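Fructuronate-tagaturonate epimerase UxaE from Cohnella laeviribosi in complex with 1 glycerol (Cohnella laeviribosi, PDB 6IL9) catalyses the epimerisation that interconverts fructuronate and tagaturonate, on a TIM barrel that carries a bound zinc ion. Local coordinates at residues Y405-N410 with L438-G443; R415-A418 with E424-S427; S6-L11 with E58-K63; K40-E45 with A145-G150; A194-V199 with D233-M238. All coordinates share one frame; numbering follows the deposited sequence.

Interaction 1: residues Y405-N410 with L438-G443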
# COMPACT_ATOMS: atom_id res chain seq x y z
N TYR A 405 10.48 10.86 5.12
CA TYR A 405 10.90 9.83 4.19
C TYR A 405 12.39 9.99 3.96
O TYR A 405 12.86 11.10 3.73
CB TYR A 405 10.13 9.95 2.87
CG TYR A 405 8.65 9.71 3.05
CD1 TYR A 405 8.13 8.43 2.98
CD2 TYR A 405 7.79 10.75 3.33
CE1 TYR A 405 6.79 8.19 3.16
CE2 TYR A 405 6.43 10.53 3.51
CZ TYR A 405 5.94 9.23 3.44
OH TYR A 405 4.60 8.96 3.61
N HIS A 406 13.13 8.88 4.04
CA HIS A 406 14.58 8.93 3.85
C HIS A 406 14.89 8.83 2.37
O HIS A 406 14.64 7.80 1.74
CB HIS A 406 15.28 7.81 4.61
CG HIS A 406 16.76 7.77 4.35
ND1 HIS A 406 17.64 8.61 4.99
CD2 HIS A 406 17.50 7.02 3.50
CE1 HIS A 406 18.87 8.37 4.56
NE2 HIS A 406 18.81 7.41 3.65
N VAL A 407 15.44 9.91 1.80
CA VAL A 407 15.82 9.95 0.39
C VAL A 407 17.19 10.61 0.28
O VAL A 407 17.62 11.37 1.15
CB VAL A 407 14.79 10.71 -0.47
CG1 VAL A 407 13.45 9.95 -0.49
CG2 VAL A 407 14.60 12.15 0.06
N THR A 408 17.90 10.31 -0.82
CA THR A 408 19.18 10.95 -1.09
C THR A 408 19.09 11.87 -2.30
O THR A 408 20.06 12.05 -3.05
CB THR A 408 20.29 9.91 -1.28
OG1 THR A 408 19.89 8.95 -2.27
CG2 THR A 408 20.59 9.20 0.04
N THR A 409 17.91 12.48 -2.49
CA THR A 409 17.64 13.36 -3.61
C THR A 409 18.70 14.44 -3.79
O THR A 409 19.08 15.11 -2.83
CB THR A 409 16.29 14.03 -3.37
OG1 THR A 409 15.34 13.03 -2.95
CG2 THR A 409 15.79 14.74 -4.61
N ASN A 410 19.14 14.62 -5.03
CA ASN A 410 20.05 15.70 -5.37
C ASN A 410 19.24 16.76 -6.12
O ASN A 410 19.02 16.65 -7.33
CB ASN A 410 21.21 15.19 -6.22
CG ASN A 410 22.19 16.28 -6.54
OD1 ASN A 410 22.06 17.38 -6.00
ND2 ASN A 410 23.15 16.00 -7.40
N LEU A 438 8.56 15.29 -5.82
CA LEU A 438 7.10 15.30 -5.81
C LEU A 438 6.52 14.14 -5.01
O LEU A 438 5.44 14.28 -4.42
CB LEU A 438 6.57 15.28 -7.25
CG LEU A 438 6.37 16.63 -7.97
CD1 LEU A 438 5.27 17.44 -7.32
CD2 LEU A 438 7.67 17.46 -8.03
N HIS A 439 7.23 13.01 -4.94
CA HIS A 439 6.70 11.82 -4.26
C HIS A 439 6.46 12.13 -2.79
O HIS A 439 5.39 11.85 -2.25
CB HIS A 439 7.70 10.66 -4.41
CG HIS A 439 7.18 9.32 -3.97
ND1 HIS A 439 6.76 9.05 -2.68
CD2 HIS A 439 7.07 8.14 -4.64
CE1 HIS A 439 6.39 7.79 -2.58
NE2 HIS A 439 6.57 7.21 -3.76
N ILE A 440 7.46 12.74 -2.14
CA ILE A 440 7.50 12.84 -0.69
C ILE A 440 6.76 14.07 -0.18
O ILE A 440 6.40 14.11 1.01
CB ILE A 440 9.00 12.80 -0.33
CG1 ILE A 440 9.50 11.37 -0.17
CG2 ILE A 440 9.35 13.60 0.85
CD1 ILE A 440 9.46 10.54 -1.38
N THR A 441 6.48 15.04 -1.05
CA THR A 441 5.81 16.28 -0.67
C THR A 441 4.30 16.22 -0.89
O THR A 441 3.64 17.26 -0.85
CB THR A 441 6.40 17.47 -1.45
OG1 THR A 441 6.39 17.21 -2.86
CG2 THR A 441 7.85 17.78 -0.98
N TYR A 442 3.73 15.02 -1.09
CA TYR A 442 2.29 14.91 -1.34
C TYR A 442 1.47 15.54 -0.22
O TYR A 442 0.47 16.22 -0.49
CB TYR A 442 1.89 13.44 -1.51
CG TYR A 442 2.02 12.62 -0.24
CD1 TYR A 442 3.26 12.19 0.22
CD2 TYR A 442 0.90 12.30 0.52
CE1 TYR A 442 3.37 11.45 1.39
CE2 TYR A 442 1.00 11.57 1.69
CZ TYR A 442 2.24 11.15 2.12
OH TYR A 442 2.34 10.41 3.28
N GLY A 443 1.86 15.31 1.03
CA GLY A 443 1.08 15.82 2.15
C GLY A 443 1.15 17.33 2.24
O GLY A 443 0.12 18.01 2.39
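The CA of Y405, at the start of an irregular, largely extended segment, comes within 6.7 Å of the CA of I440, the nearest pair between 405-410 and 438-443, near where helix 432-440 gives way at T441 to helix 442-446. The aliphatic half of the contact is made by I440: its CG1 presses on Y405 CB at 3.4 Å and also reaches CG at the root of the ring, the two side chains running past each other in opposite senses. The tip of the same isoleucine, CD1, meets V407 CG1 at 4.1 Å, so one branched residue serves two loop side chains. The polar half lies at the far end of the tyrosine. With CG beside the backbone N (chi1 -64°), the Y405 ring is sent toward Y442, which it crosses at about a right angle. The hydroxyls share a hydrogen bond, OH to OH 2.7 Å, each lying at the edge of the other ring, while Y405 CE2 approaches Y442 CE1 to 3.8 Å. Tyrosine suits both positions because it carries a hydroxyl at the end of an apolar plate. A leucine at Y405 would probably leave the hydroxyl of Y442 without this mate and part of I440 uncovered. The Y405 side chain is about 7 Å from the bound glycerol and about 9 Å from the zinc ion, so the contact borders the probable active site. Helix 125-131 touches both tyrosines, R99 makes a cation-pi contact with Y442, and I440 rests on A401 of helix 384-402.

Interaction 2: residues R415-A418 with E424-S427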
# COMPACT_ATOMS: atom_id res chain seq x y z
N ARG A 415 16.33 20.45 -13.32
CA ARG A 415 16.38 21.67 -14.11
C ARG A 415 15.47 22.73 -13.49
O ARG A 415 14.36 22.41 -13.03
CB ARG A 415 15.94 21.42 -15.56
CG ARG A 415 16.94 20.69 -16.44
CD ARG A 415 16.27 20.18 -17.72
NE ARG A 415 15.27 19.16 -17.41
CZ ARG A 415 14.32 18.73 -18.23
NH1 ARG A 415 14.21 19.20 -19.47
NH2 ARG A 415 13.48 17.80 -17.80
N PRO A 416 15.90 23.99 -13.44
CA PRO A 416 15.01 25.06 -12.97
C PRO A 416 13.79 25.16 -13.86
O PRO A 416 13.88 24.97 -15.08
CB PRO A 416 15.88 26.32 -13.06
CG PRO A 416 17.30 25.81 -13.06
CD PRO A 416 17.26 24.49 -13.75
N LEU A 417 12.64 25.44 -13.24
CA LEU A 417 11.38 25.52 -13.97
C LEU A 417 11.47 26.54 -15.10
O LEU A 417 10.92 26.32 -16.19
CB LEU A 417 10.24 25.86 -13.01
CG LEU A 417 9.64 24.73 -12.17
CD1 LEU A 417 8.64 25.29 -11.15
CD2 LEU A 417 8.97 23.69 -13.06
N ALA A 418 12.18 27.64 -14.87
CA ALA A 418 12.35 28.67 -15.90
C ALA A 418 13.13 28.18 -17.11
O ALA A 418 13.11 28.86 -18.15
CB ALA A 418 13.03 29.89 -15.29
N GLU A 424 7.71 20.29 -22.00
CA GLU A 424 8.74 19.47 -21.37
C GLU A 424 8.46 19.15 -19.91
O GLU A 424 9.14 18.29 -19.34
CB GLU A 424 10.10 20.18 -21.43
CG GLU A 424 10.71 20.31 -22.81
CD GLU A 424 11.94 21.22 -22.79
OE1 GLU A 424 11.94 22.20 -22.02
OE2 GLU A 424 12.90 20.95 -23.54
N LEU A 425 7.52 19.84 -19.27
CA LEU A 425 7.25 19.58 -17.85
C LEU A 425 7.01 18.11 -17.53
O LEU A 425 7.49 17.65 -16.48
CB LEU A 425 6.06 20.43 -17.38
CG LEU A 425 6.33 21.94 -17.30
CD1 LEU A 425 5.05 22.65 -16.92
CD2 LEU A 425 7.42 22.29 -16.27
N PRO A 426 6.31 17.32 -18.36
CA PRO A 426 6.11 15.90 -18.01
C PRO A 426 7.39 15.10 -17.90
O PRO A 426 7.40 14.07 -17.21
CB PRO A 426 5.23 15.38 -19.16
CG PRO A 426 4.47 16.58 -19.61
CD PRO A 426 5.46 17.71 -19.51
N SER A 427 8.48 15.55 -18.53
CA SER A 427 9.74 14.83 -18.46
C SER A 427 10.28 14.76 -17.03
O SER A 427 11.04 13.84 -16.70
CB SER A 427 10.77 15.46 -19.40
OG SER A 427 11.09 16.80 -19.03
O HOH W 1 13.08 17.82 -21.56
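The guanidinium of R415 turns its edge to S427: NH2 donates to OG over 2.9 Å at an N-H...O angle of 162°, with the oxygen only 7° out of the guanidinium plane. A bend at chi3 (-65°) curls the arginine chain over toward the serine. The hydroxyl works in two directions, accepting from R415 and donating to E424 O, a bond so short that its exact length is doubtful. A water accepts from R415 NH1 at 2.7 Å and reaches S427 OG weakly. By contrast, E424 OE1 lies well out of the guanidinium plane, 4.5 Å from R415 NH1, and can offer only charge attraction. Beside the polar contacts L417 and L425 cross at about a right angle, their CD2 methyls 3.8 Å apart. R415 NH2 also makes a salt bridge to E431, the stronger partner, and Y428 adds a cation-pi contact. A methionine in place of R415 would probably leave E431 without its countercharge and S427 OG without its arginine donor. The contact brings together two parts of the connection between helices 384-402 and 432-440, with five residues between them; its second limb has helical backbone angles without regular helix bonds, and S427 folds back on E424 O through both N and OG.

Interaction 3: residues S6-L11 with E58-K63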
# COMPACT_ATOMS: atom_id res chain seq x y z
N SER A 6 -32.30 17.71 -12.43
CA SER A 6 -31.62 17.94 -13.70
C SER A 6 -30.84 16.70 -14.12
O SER A 6 -30.96 16.22 -15.26
CB SER A 6 -30.71 19.16 -13.59
OG SER A 6 -29.85 19.27 -14.72
N ILE A 7 -30.04 16.15 -13.21
CA ILE A 7 -29.22 14.98 -13.52
C ILE A 7 -30.10 13.80 -13.93
O ILE A 7 -29.84 13.12 -14.93
CB ILE A 7 -28.33 14.63 -12.32
CG1 ILE A 7 -27.30 15.73 -12.10
CG2 ILE A 7 -27.66 13.26 -12.53
CD1 ILE A 7 -26.68 15.72 -10.71
N ILE A 8 -31.15 13.54 -13.15
CA ILE A 8 -32.03 12.40 -13.43
C ILE A 8 -32.69 12.56 -14.79
O ILE A 8 -32.79 11.59 -15.56
CB ILE A 8 -33.06 12.25 -12.30
CG1 ILE A 8 -32.37 11.78 -11.01
CG2 ILE A 8 -34.15 11.26 -12.70
CD1 ILE A 8 -33.19 12.02 -9.76
N GLU A 9 -33.14 13.77 -15.12
CA GLU A 9 -33.78 13.98 -16.42
C GLU A 9 -32.79 13.82 -17.56
O GLU A 9 -33.10 13.18 -18.57
CB GLU A 9 -34.46 15.36 -16.45
CG GLU A 9 -35.82 15.34 -15.76
CD GLU A 9 -36.37 16.73 -15.45
OE1 GLU A 9 -37.42 16.82 -14.78
OE2 GLU A 9 -35.76 17.73 -15.88
N ARG A 10 -31.57 14.36 -17.41
CA ARG A 10 -30.57 14.19 -18.45
C ARG A 10 -30.12 12.74 -18.58
O ARG A 10 -29.76 12.29 -19.67
CB ARG A 10 -29.37 15.09 -18.17
CG ARG A 10 -29.69 16.55 -18.41
CD ARG A 10 -28.52 17.44 -18.12
NE ARG A 10 -28.31 17.65 -16.70
CZ ARG A 10 -27.16 17.41 -16.08
NH1 ARG A 10 -26.13 16.93 -16.75
NH2 ARG A 10 -27.04 17.66 -14.78
N LEU A 11 -30.12 11.99 -17.47
CA LEU A 11 -29.83 10.57 -17.55
C LEU A 11 -30.87 9.86 -18.40
O LEU A 11 -30.54 9.04 -19.27
CB LEU A 11 -29.77 9.97 -16.14
CG LEU A 11 -29.58 8.46 -16.07
CD1 LEU A 11 -28.26 8.06 -16.70
CD2 LEU A 11 -29.64 8.01 -14.63
N GLU A 58 -34.87 11.78 -4.59
CA GLU A 58 -35.79 10.98 -5.40
C GLU A 58 -36.56 11.87 -6.37
O GLU A 58 -37.10 12.90 -5.97
CB GLU A 58 -36.78 10.23 -4.51
CG GLU A 58 -36.20 9.03 -3.77
CD GLU A 58 -37.26 8.26 -3.01
OE1 GLU A 58 -37.29 8.37 -1.76
OE2 GLU A 58 -38.06 7.53 -3.65
N ALA A 59 -36.60 11.46 -7.63
CA ALA A 59 -37.41 12.11 -8.65
C ALA A 59 -37.72 11.08 -9.73
O ALA A 59 -36.84 10.30 -10.10
CB ALA A 59 -36.72 13.34 -9.25
N ASP A 60 -38.94 11.11 -10.24
CA ASP A 60 -39.55 9.94 -10.91
C ASP A 60 -39.62 8.84 -9.84
O ASP A 60 -39.99 9.13 -8.69
CB ASP A 60 -38.79 9.54 -12.18
CG ASP A 60 -38.65 10.68 -13.17
OD1 ASP A 60 -38.21 11.77 -12.77
OD2 ASP A 60 -38.98 10.47 -14.36
N GLY A 61 -39.28 7.60 -10.17
CA GLY A 61 -39.06 6.59 -9.15
C GLY A 61 -37.58 6.28 -9.05
O GLY A 61 -37.19 5.12 -8.92
N VAL A 62 -36.76 7.33 -9.11
CA VAL A 62 -35.31 7.21 -9.24
C VAL A 62 -34.66 7.95 -8.08
O VAL A 62 -35.06 9.08 -7.76
CB VAL A 62 -34.83 7.77 -10.59
CG1 VAL A 62 -33.33 7.84 -10.63
CG2 VAL A 62 -35.35 6.92 -11.74
N LYS A 63 -33.67 7.33 -7.46
CA LYS A 63 -32.95 7.92 -6.33
C LYS A 63 -31.51 8.18 -6.75
O LYS A 63 -30.82 7.27 -7.20
CB LYS A 63 -33.00 7.00 -5.10
CG LYS A 63 -32.45 7.65 -3.85
CD LYS A 63 -32.50 6.71 -2.65
CE LYS A 63 -33.92 6.54 -2.13
NZ LYS A 63 -33.95 5.96 -0.76
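The carboxylate of D60 and the side chain of I8 meet without a polar bond, D60 OD1 standing 4.1 Å from I8 CG2. The other flat group, the guanidinium of R10, is used within helix 2-12: its NE and NH2 grip S6 OG side-on, along the edge, the NE bond being 3.0 Å long and the oxygen close to the guanidinium plane. R10 also forms a salt bridge with E37. Against the hairpin, I8 does nearly all the work. Its CD1 rests 3.8 Å from A59 CB, and CG2 comes within 3.9 Å of A59 O. With CG1 beside the backbone N (chi1 -69°), the longer branch passes V62 in the opposite sense, CG1 to CG1 4.1 Å. A beta-branched, flexible-tipped isoleucine lets CD1 reach the small A59 while CG1 lies along V62. V43 and E45 of strand 39-45 also pack on V62, V43 against the same CG1. V62 N to A59 O, 3.1 Å, closes a type II' turn, and A59 N to V62 O, 2.8 Å, is the second bond of this hydrogen-bonded pair; D60 takes the positive phi (62°) that the first corner requires. This is a two-residue beta hairpin, joining strands 57-59 and 62-66 at one border of an antiparallel sheet; I8 is the helix residue that meets it, while I7 and L11 pack on neighbouring strands.

Interaction 4: residues K40-E45 with A145-G150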
# COMPACT_ATOMS: atom_id res chain seq x y z
N LYS A 40 -19.25 11.72 -9.25
CA LYS A 40 -19.89 10.42 -9.40
C LYS A 40 -21.10 10.28 -8.47
O LYS A 40 -21.15 10.87 -7.39
CB LYS A 40 -18.89 9.30 -9.11
CG LYS A 40 -17.72 9.26 -10.11
CD LYS A 40 -16.74 8.13 -9.76
CE LYS A 40 -15.60 8.08 -10.78
NZ LYS A 40 -14.59 7.02 -10.46
N TYR A 41 -22.07 9.47 -8.91
CA TYR A 41 -23.28 9.18 -8.13
C TYR A 41 -23.71 7.74 -8.34
O TYR A 41 -23.41 7.13 -9.37
CB TYR A 41 -24.47 10.07 -8.54
CG TYR A 41 -24.27 11.55 -8.37
CD1 TYR A 41 -24.57 12.18 -7.17
CD2 TYR A 41 -23.81 12.33 -9.43
CE1 TYR A 41 -24.40 13.55 -7.02
CE2 TYR A 41 -23.63 13.69 -9.29
CZ TYR A 41 -23.93 14.30 -8.08
OH TYR A 41 -23.75 15.66 -7.96
N LEU A 42 -24.45 7.21 -7.36
CA LEU A 42 -25.26 6.01 -7.54
C LEU A 42 -26.66 6.43 -7.97
O LEU A 42 -27.19 7.44 -7.49
CB LEU A 42 -25.38 5.20 -6.25
CG LEU A 42 -24.19 4.56 -5.55
CD1 LEU A 42 -24.70 3.76 -4.36
CD2 LEU A 42 -23.43 3.68 -6.53
N VAL A 43 -27.26 5.65 -8.86
CA VAL A 43 -28.65 5.82 -9.29
C VAL A 43 -29.37 4.51 -9.03
O VAL A 43 -29.02 3.48 -9.60
CB VAL A 43 -28.75 6.21 -10.78
CG1 VAL A 43 -30.21 6.37 -11.18
CG2 VAL A 43 -27.97 7.48 -11.07
N ALA A 44 -30.40 4.56 -8.18
CA ALA A 44 -31.19 3.40 -7.83
C ALA A 44 -32.60 3.53 -8.39
O ALA A 44 -33.14 4.63 -8.50
CB ALA A 44 -31.24 3.22 -6.31
N GLU A 45 -33.19 2.40 -8.76
CA GLU A 45 -34.55 2.38 -9.29
C GLU A 45 -35.14 0.99 -9.09
O GLU A 45 -34.44 -0.01 -9.23
CB GLU A 45 -34.58 2.77 -10.77
CG GLU A 45 -35.97 2.97 -11.34
CD GLU A 45 -35.94 3.48 -12.77
OE1 GLU A 45 -36.92 4.13 -13.20
OE2 GLU A 45 -34.92 3.24 -13.46
N ALA A 145 -14.88 1.39 -6.13
CA ALA A 145 -14.13 1.06 -7.34
C ALA A 145 -14.52 -0.31 -7.88
O ALA A 145 -14.74 -0.47 -9.09
CB ALA A 145 -12.63 1.10 -7.05
N VAL A 146 -14.60 -1.33 -7.02
CA VAL A 146 -14.94 -2.65 -7.56
C VAL A 146 -16.40 -2.67 -8.01
O VAL A 146 -16.75 -3.41 -8.93
CB VAL A 146 -14.65 -3.79 -6.56
CG1 VAL A 146 -13.17 -3.86 -6.25
CG2 VAL A 146 -15.49 -3.66 -5.29
N PHE A 147 -17.26 -1.87 -7.37
CA PHE A 147 -18.64 -1.77 -7.83
C PHE A 147 -18.71 -1.11 -9.20
O PHE A 147 -19.36 -1.61 -10.12
CB PHE A 147 -19.47 -1.00 -6.80
CG PHE A 147 -20.96 -1.00 -7.07
CD1 PHE A 147 -21.76 -2.06 -6.64
CD2 PHE A 147 -21.56 0.06 -7.72
CE1 PHE A 147 -23.13 -2.05 -6.89
CE2 PHE A 147 -22.93 0.07 -7.97
CZ PHE A 147 -23.71 -0.99 -7.55
N GLN A 148 -18.00 0.02 -9.37
CA GLN A 148 -17.98 0.72 -10.64
C GLN A 148 -17.52 -0.18 -11.78
O GLN A 148 -18.08 -0.13 -12.89
CB GLN A 148 -17.05 1.93 -10.55
CG GLN A 148 -16.91 2.69 -11.85
CD GLN A 148 -15.98 3.88 -11.72
OE1 GLN A 148 -16.03 4.61 -10.73
NE2 GLN A 148 -15.14 4.07 -12.72
N GLU A 149 -16.51 -1.00 -11.54
CA GLU A 149 -15.90 -1.85 -12.56
C GLU A 149 -16.48 -3.25 -12.60
O GLU A 149 -16.03 -4.06 -13.42
CB GLU A 149 -14.39 -1.94 -12.33
CG GLU A 149 -13.68 -0.62 -12.43
CD GLU A 149 -13.70 -0.05 -13.84
OE1 GLU A 149 -13.72 -0.85 -14.80
OE2 GLU A 149 -13.70 1.19 -13.97
N GLY A 150 -17.46 -3.55 -11.75
CA GLY A 150 -18.05 -4.88 -11.74
C GLY A 150 -17.03 -5.97 -11.50
O GLY A 150 -17.07 -7.02 -12.15
O HOH W 2 -13.27 6.43 -12.71
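K40 NZ donates to Q148 OE1 over 2.8 Å, lying in the carbonyl plane on a lone pair of the oxygen, with a C=O...N angle of 124°. A water closes a small ring beside this bond, accepting from K40 NZ at 2.7 Å and from Q148 NE2 at 3.0 Å, so both ends of the amide are employed and its flip is settled. The two chains cross at about a right angle. Extended throughout beyond CG (chi2 to chi4 all 179°), the lysine is long enough to span the gap from sheet to helix. Next to it L42 CD2 meets F147 CE2 at 3.9 Å, the methyl approaching the ring obliquely. In the second shell P105 of helix 104-111 touches both K40 and Q148, and F79 packs edge-to-face with F147. G150, at positive phi, forms a Schellman motif at the C-terminal side of the helix, two residues after Q148. Strand 39-45 of the antiparallel sheet is thereby joined to helix 135-149 beside the barrel. Chemically, the ammonium is met by a neutral amide oxygen and a water rather than a carboxylate; E149, salt-bridged to R112 and with OE2 6.9 Å from K40 NZ, probably helps only through long-range attraction.

Interaction 5: residues A194-V199 with D233-M238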
# COMPACT_ATOMS: atom_id res chain seq x y z
N ALA A 194 27.17 -2.60 16.98
CA ALA A 194 28.16 -2.60 18.06
C ALA A 194 29.26 -3.63 17.79
O ALA A 194 29.11 -4.55 16.99
CB ALA A 194 27.48 -2.89 19.40
N GLY A 195 30.38 -3.45 18.50
CA GLY A 195 31.44 -4.43 18.47
C GLY A 195 31.03 -5.77 19.08
O GLY A 195 30.02 -5.90 19.76
N GLU A 196 31.87 -6.78 18.84
CA GLU A 196 31.46 -8.16 19.04
C GLU A 196 31.68 -8.65 20.47
O GLU A 196 30.97 -9.56 20.93
CB GLU A 196 32.19 -9.04 18.02
CG GLU A 196 32.64 -10.42 18.50
CD GLU A 196 33.35 -11.19 17.40
OE1 GLU A 196 33.33 -10.69 16.25
OE2 GLU A 196 33.91 -12.27 17.67
N SER A 197 32.64 -8.06 21.21
CA SER A 197 32.70 -8.35 22.64
C SER A 197 31.57 -7.65 23.39
O SER A 197 31.03 -8.21 24.35
CB SER A 197 34.06 -7.93 23.20
OG SER A 197 35.00 -8.99 23.07
N GLU A 198 31.19 -6.45 22.95
CA GLU A 198 30.05 -5.75 23.54
C GLU A 198 28.74 -6.50 23.28
O GLU A 198 27.85 -6.53 24.14
CB GLU A 198 29.98 -4.33 22.98
CG GLU A 198 28.64 -3.64 23.18
CD GLU A 198 28.64 -2.24 22.61
OE1 GLU A 198 27.60 -1.55 22.72
OE2 GLU A 198 29.67 -1.82 22.04
N VAL A 199 28.60 -7.11 22.09
CA VAL A 199 27.47 -8.00 21.85
C VAL A 199 27.45 -9.10 22.89
O VAL A 199 26.43 -9.33 23.56
CB VAL A 199 27.54 -8.59 20.42
CG1 VAL A 199 26.73 -9.88 20.35
CG2 VAL A 199 27.05 -7.59 19.41
N ASP A 233 26.89 -19.67 14.62
CA ASP A 233 27.90 -19.74 15.66
C ASP A 233 27.51 -18.78 16.78
O ASP A 233 26.51 -18.06 16.68
CB ASP A 233 29.29 -19.45 15.10
CG ASP A 233 29.42 -18.06 14.53
OD1 ASP A 233 28.42 -17.31 14.53
OD2 ASP A 233 30.52 -17.70 14.07
N ALA A 234 28.29 -18.75 17.86
CA ALA A 234 27.91 -17.95 19.02
C ALA A 234 27.81 -16.47 18.66
O ALA A 234 26.85 -15.80 19.06
CB ALA A 234 28.90 -18.17 20.16
N ALA A 235 28.78 -15.96 17.90
CA ALA A 235 28.81 -14.53 17.61
C ALA A 235 27.58 -14.09 16.80
O ALA A 235 26.99 -13.05 17.09
CB ALA A 235 30.09 -14.17 16.86
N THR A 236 27.20 -14.87 15.78
CA THR A 236 26.03 -14.50 15.00
C THR A 236 24.74 -14.68 15.81
O THR A 236 23.86 -13.81 15.77
CB THR A 236 25.98 -15.32 13.71
OG1 THR A 236 26.00 -16.72 14.02
CG2 THR A 236 27.17 -14.99 12.83
N LEU A 237 24.64 -15.77 16.56
CA LEU A 237 23.46 -16.01 17.39
C LEU A 237 23.25 -14.90 18.41
O LEU A 237 22.14 -14.37 18.55
CB LEU A 237 23.57 -17.37 18.09
CG LEU A 237 22.39 -17.78 18.98
CD1 LEU A 237 21.09 -17.74 18.19
CD2 LEU A 237 22.57 -19.16 19.61
N MET A 238 24.32 -14.52 19.13
CA MET A 238 24.18 -13.48 20.15
C MET A 238 23.74 -12.15 19.54
O MET A 238 22.88 -11.46 20.11
CB MET A 238 25.51 -13.28 20.88
CG MET A 238 25.88 -14.43 21.75
SD MET A 238 27.25 -14.09 22.90
CE MET A 238 27.40 -15.77 23.42
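E196 and V199, one helical turn apart, are the residues of 194-199 that meet the start of helix 234-259, opposite A235 and M238. The segment begins at A194, just past helix 189-193, where the backbone turns out of helical geometry and its carbonyl accepts from R239. G195 follows at the N-cap of helix 196-204; its O receives V199 N at 3.0 Å, the first bond of the new helix. E196 then sends its carboxylate over the methyl of A235, OE2 to CB 4.3 Å, a loose van der Waals contact on the surface; its side chain also touches R239, an opposite charge that probably attracts it. The small alanine leaves room for that approach. Both elements lie in the long connection between strands 178-182 and 267-271 of the TIM barrel: short helices and a two-stranded hairpin precede helix 234-259, which leads back to the barrel. V199 makes the closer contact. CG1, anti to the backbone N (chi1 158°), comes within 3.7 Å of M238 CB and 3.8 Å of M238 C, so a compact branched side chain sits against the helix backbone where the CA atoms are 6.6 Å apart. M238 starts toward V199, but its extended chain leads away, and the side chain also touches K200 and Y203, further along helix 196-204. The facing helix is capped by D233, whose OD1 accepts from T236 N at 3.0 Å (N-H...O 161°) and, over an unusually short distance, from the hydroxyl of T236, so the short acid satisfies one of the amides of the first turn.

Interactions 3 and 4 hold the same antiparallel sheet: they touch where K63 O lies 2.9 Å from A44 N, a probable hydrogen bond between neighbouring strands, and their segments alternate along the chain. Interaction 4 is buried and joins that sheet to a helix by a lysine-amide bond, whereas interaction 3 is partly buried and almost wholly apolar. Interaction 2 nests inside the loop closed by interaction 1, their centres 18 Å apart; the inner one relies on arginine near the periphery, the outer on paired tyrosine hydroxyls and an isoleucine, not far from the metal site. Interaction 5, about 73 Å from interaction 3 between centres, is a mainly apolar helix-helix contact on the opposite side of the chain's centre.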